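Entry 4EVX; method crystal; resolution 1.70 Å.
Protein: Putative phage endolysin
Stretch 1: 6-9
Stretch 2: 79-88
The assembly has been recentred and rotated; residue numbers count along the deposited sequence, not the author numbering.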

# COMPACT_ATOMS: atom_id res chain seq x y z
N ARG A 6 8.80 12.49 -16.75
CA ARG A 6 7.59 11.69 -16.89
C ARG A 6 6.84 11.62 -15.58
O ARG A 6 5.61 11.69 -15.61
CB ARG A 6 7.87 10.28 -17.41
CG ARG A 6 9.06 9.58 -16.78
CD ARG A 6 10.03 9.05 -17.83
NE ARG A 6 11.12 10.00 -18.11
CZ ARG A 6 12.38 9.67 -18.37
NH1 ARG A 6 12.76 8.39 -18.37
NH2 ARG A 6 13.29 10.61 -18.62
N PHE A 7 7.54 11.60 -14.43
CA PHE A 7 6.80 11.73 -13.18
C PHE A 7 6.22 13.15 -13.04
O PHE A 7 6.88 14.15 -13.42
CB PHE A 7 7.69 11.46 -11.99
CG PHE A 7 7.79 9.99 -11.70
CD1 PHE A 7 7.01 9.42 -10.72
CD2 PHE A 7 8.56 9.18 -12.47
CE1 PHE A 7 7.03 8.04 -10.51
CE2 PHE A 7 8.58 7.81 -12.28
CZ PHE A 7 7.79 7.25 -11.32
N SER A 8 5.07 13.27 -12.38
CA SER A 8 4.48 14.60 -12.12
C SER A 8 5.38 15.42 -11.21
O SER A 8 6.06 14.90 -10.32
CB SER A 8 3.08 14.49 -11.52
OG SER A 8 3.13 13.99 -10.20
N SER A 9 5.41 16.72 -11.44
CA SER A 9 6.17 17.61 -10.56
C SER A 9 5.62 17.50 -9.12
O SER A 9 6.40 17.53 -8.16
CB SER A 9 6.10 19.06 -11.04
OG SER A 9 4.79 19.59 -11.00
N ASP A 79 -3.52 3.41 -14.40
CA ASP A 79 -3.86 4.67 -13.73
C ASP A 79 -2.57 5.28 -13.20
O ASP A 79 -2.00 4.71 -12.27
CB ASP A 79 -4.91 4.41 -12.63
CG ASP A 79 -5.32 5.57 -11.75
OD1 ASP A 79 -4.57 6.52 -11.66
OD2 ASP A 79 -6.45 5.52 -11.17
N ARG A 80 -2.08 6.38 -13.80
CA ARG A 80 -0.81 6.97 -13.40
C ARG A 80 -0.82 7.47 -11.96
O ARG A 80 0.23 7.53 -11.33
CB ARG A 80 -0.36 8.09 -14.35
CG ARG A 80 0.02 7.50 -15.71
CD ARG A 80 0.45 8.56 -16.69
NE ARG A 80 1.62 9.30 -16.19
CZ ARG A 80 2.01 10.50 -16.62
NH1 ARG A 80 1.35 11.13 -17.58
NH2 ARG A 80 3.06 11.09 -16.06
N PHE A 81 -1.98 7.83 -11.44
CA PHE A 81 -2.07 8.25 -10.04
C PHE A 81 -1.72 7.09 -9.12
O PHE A 81 -0.92 7.24 -8.17
CB PHE A 81 -3.48 8.78 -9.75
CG PHE A 81 -3.78 9.36 -8.37
CD1 PHE A 81 -2.76 9.83 -7.54
CD2 PHE A 81 -5.08 9.58 -7.98
CE1 PHE A 81 -3.06 10.36 -6.28
CE2 PHE A 81 -5.38 10.16 -6.76
CZ PHE A 81 -4.36 10.56 -5.92
N GLN A 82 -2.34 5.95 -9.38
CA GLN A 82 -2.04 4.75 -8.58
C GLN A 82 -0.57 4.31 -8.77
O GLN A 82 0.05 3.91 -7.79
CB GLN A 82 -2.98 3.64 -8.94
CG GLN A 82 -4.44 3.88 -8.50
CD GLN A 82 -5.41 2.85 -9.01
OE1 GLN A 82 -5.05 1.89 -9.71
NE2 GLN A 82 -6.68 3.13 -8.87
N ARG A 83 0.03 4.41 -9.98
CA ARG A 83 1.44 4.11 -10.13
C ARG A 83 2.30 5.05 -9.26
O ARG A 83 3.19 4.63 -8.52
CB ARG A 83 1.88 4.25 -11.61
CG ARG A 83 1.21 3.25 -12.55
CD ARG A 83 1.54 3.63 -13.99
NE ARG A 83 2.82 3.08 -14.40
CZ ARG A 83 3.00 1.82 -14.76
NH1 ARG A 83 4.20 1.39 -15.09
NH2 ARG A 83 1.98 0.97 -14.80
N GLU A 84 2.01 6.35 -9.31
CA GLU A 84 2.79 7.31 -8.55
C GLU A 84 2.61 7.09 -7.04
O GLU A 84 3.60 7.23 -6.27
CB GLU A 84 2.48 8.74 -8.95
CG GLU A 84 3.03 9.08 -10.30
CD GLU A 84 3.14 10.54 -10.67
OE1 GLU A 84 2.67 11.40 -9.89
OE2 GLU A 84 3.72 10.82 -11.76
N THR A 85 1.40 6.82 -6.59
CA THR A 85 1.22 6.60 -5.15
C THR A 85 1.91 5.33 -4.66
O THR A 85 2.50 5.32 -3.55
CB THR A 85 -0.23 6.58 -4.74
OG1 THR A 85 -0.95 5.50 -5.33
CG2 THR A 85 -0.92 7.95 -4.96
N LEU A 86 1.90 4.31 -5.46
CA LEU A 86 2.60 3.07 -5.10
C LEU A 86 4.10 3.31 -5.05
O LEU A 86 4.77 2.89 -4.11
CB LEU A 86 2.30 1.92 -6.05
CG LEU A 86 0.98 1.23 -5.88
CD1 LEU A 86 0.72 0.34 -7.06
CD2 LEU A 86 0.99 0.38 -4.59
N ILE A 87 4.62 4.02 -6.00
CA ILE A 87 6.03 4.38 -5.99
C ILE A 87 6.38 5.24 -4.77
O ILE A 87 7.40 4.97 -4.12
CB ILE A 87 6.39 5.06 -7.31
CG1 ILE A 87 6.26 4.00 -8.43
CG2 ILE A 87 7.80 5.65 -7.25
CD1 ILE A 87 6.41 4.53 -9.71
N ALA A 88 5.56 6.25 -4.41
CA ALA A 88 5.86 7.07 -3.25
C ALA A 88 5.79 6.22 -2.00
O ALA A 88 6.63 6.34 -1.10
CB ALA A 88 4.88 8.21 -3.17

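A short irregular segment, residues 6-9, lies against one flank of a helix that begins at Arg 80. The backbones stay well apart, the nearest CA atoms being those of Phe 7 and Glu 84 at 7.6 Å, so side chains must bridge the gap. Arg 80, Glu 84 and Ile 87 do so: spaced four and three residues apart, they fall on the same helical face, and each directs its CA-to-CB bond toward the segment.

Glu 84 is the centre of the contact. With chi1 m and chi2 t its chain is extended, and chi3 near 0° sets the carboxylate so that both oxygens meet Ser 8. Glu 84 OE2 accepts a nearly linear hydrogen bond from the backbone N of Ser 8 (2.9 Å, 171°), while Glu 84 OE1 accepts one from Ser 8 OG at 2.6 Å. The p rotamer of Ser 8 places its hydroxyl on the same side as its amide, allowing one carboxylate to engage both donors. A glutamate suits this buried site because it has the reach to span the gap and two acceptors to offer.

Phe 7 supplies the apolar part. Its CB leaves sideways, but chi1 of -84° and chi2 of -98° carry the ring nearer the helix, where Phe 7 CZ comes to 3.4 Å from Ile 87 CD1. The methyl lies at the ring edge, near its plane. Ile 87, m and t, extends CD1 to make this contact.

Arg 80 turns at chi3 (p) after m and t, bringing Arg 80 NH2 to 2.7 Å from Arg 6 O; the angle is too poor for a hydrogen bond. The CA-to-CB bond of Arg 6 points sideways, the end of its side chain reaches out from the helix, and the residue is poorly ordered.

Asp 79 caps the helix start: its t rotamer lets Asp 79 OD1 accept from Gln 82 N (3.2 Å) and, weakly, from Phe 81 N (2.9 Å), amides that lack a preceding helical turn.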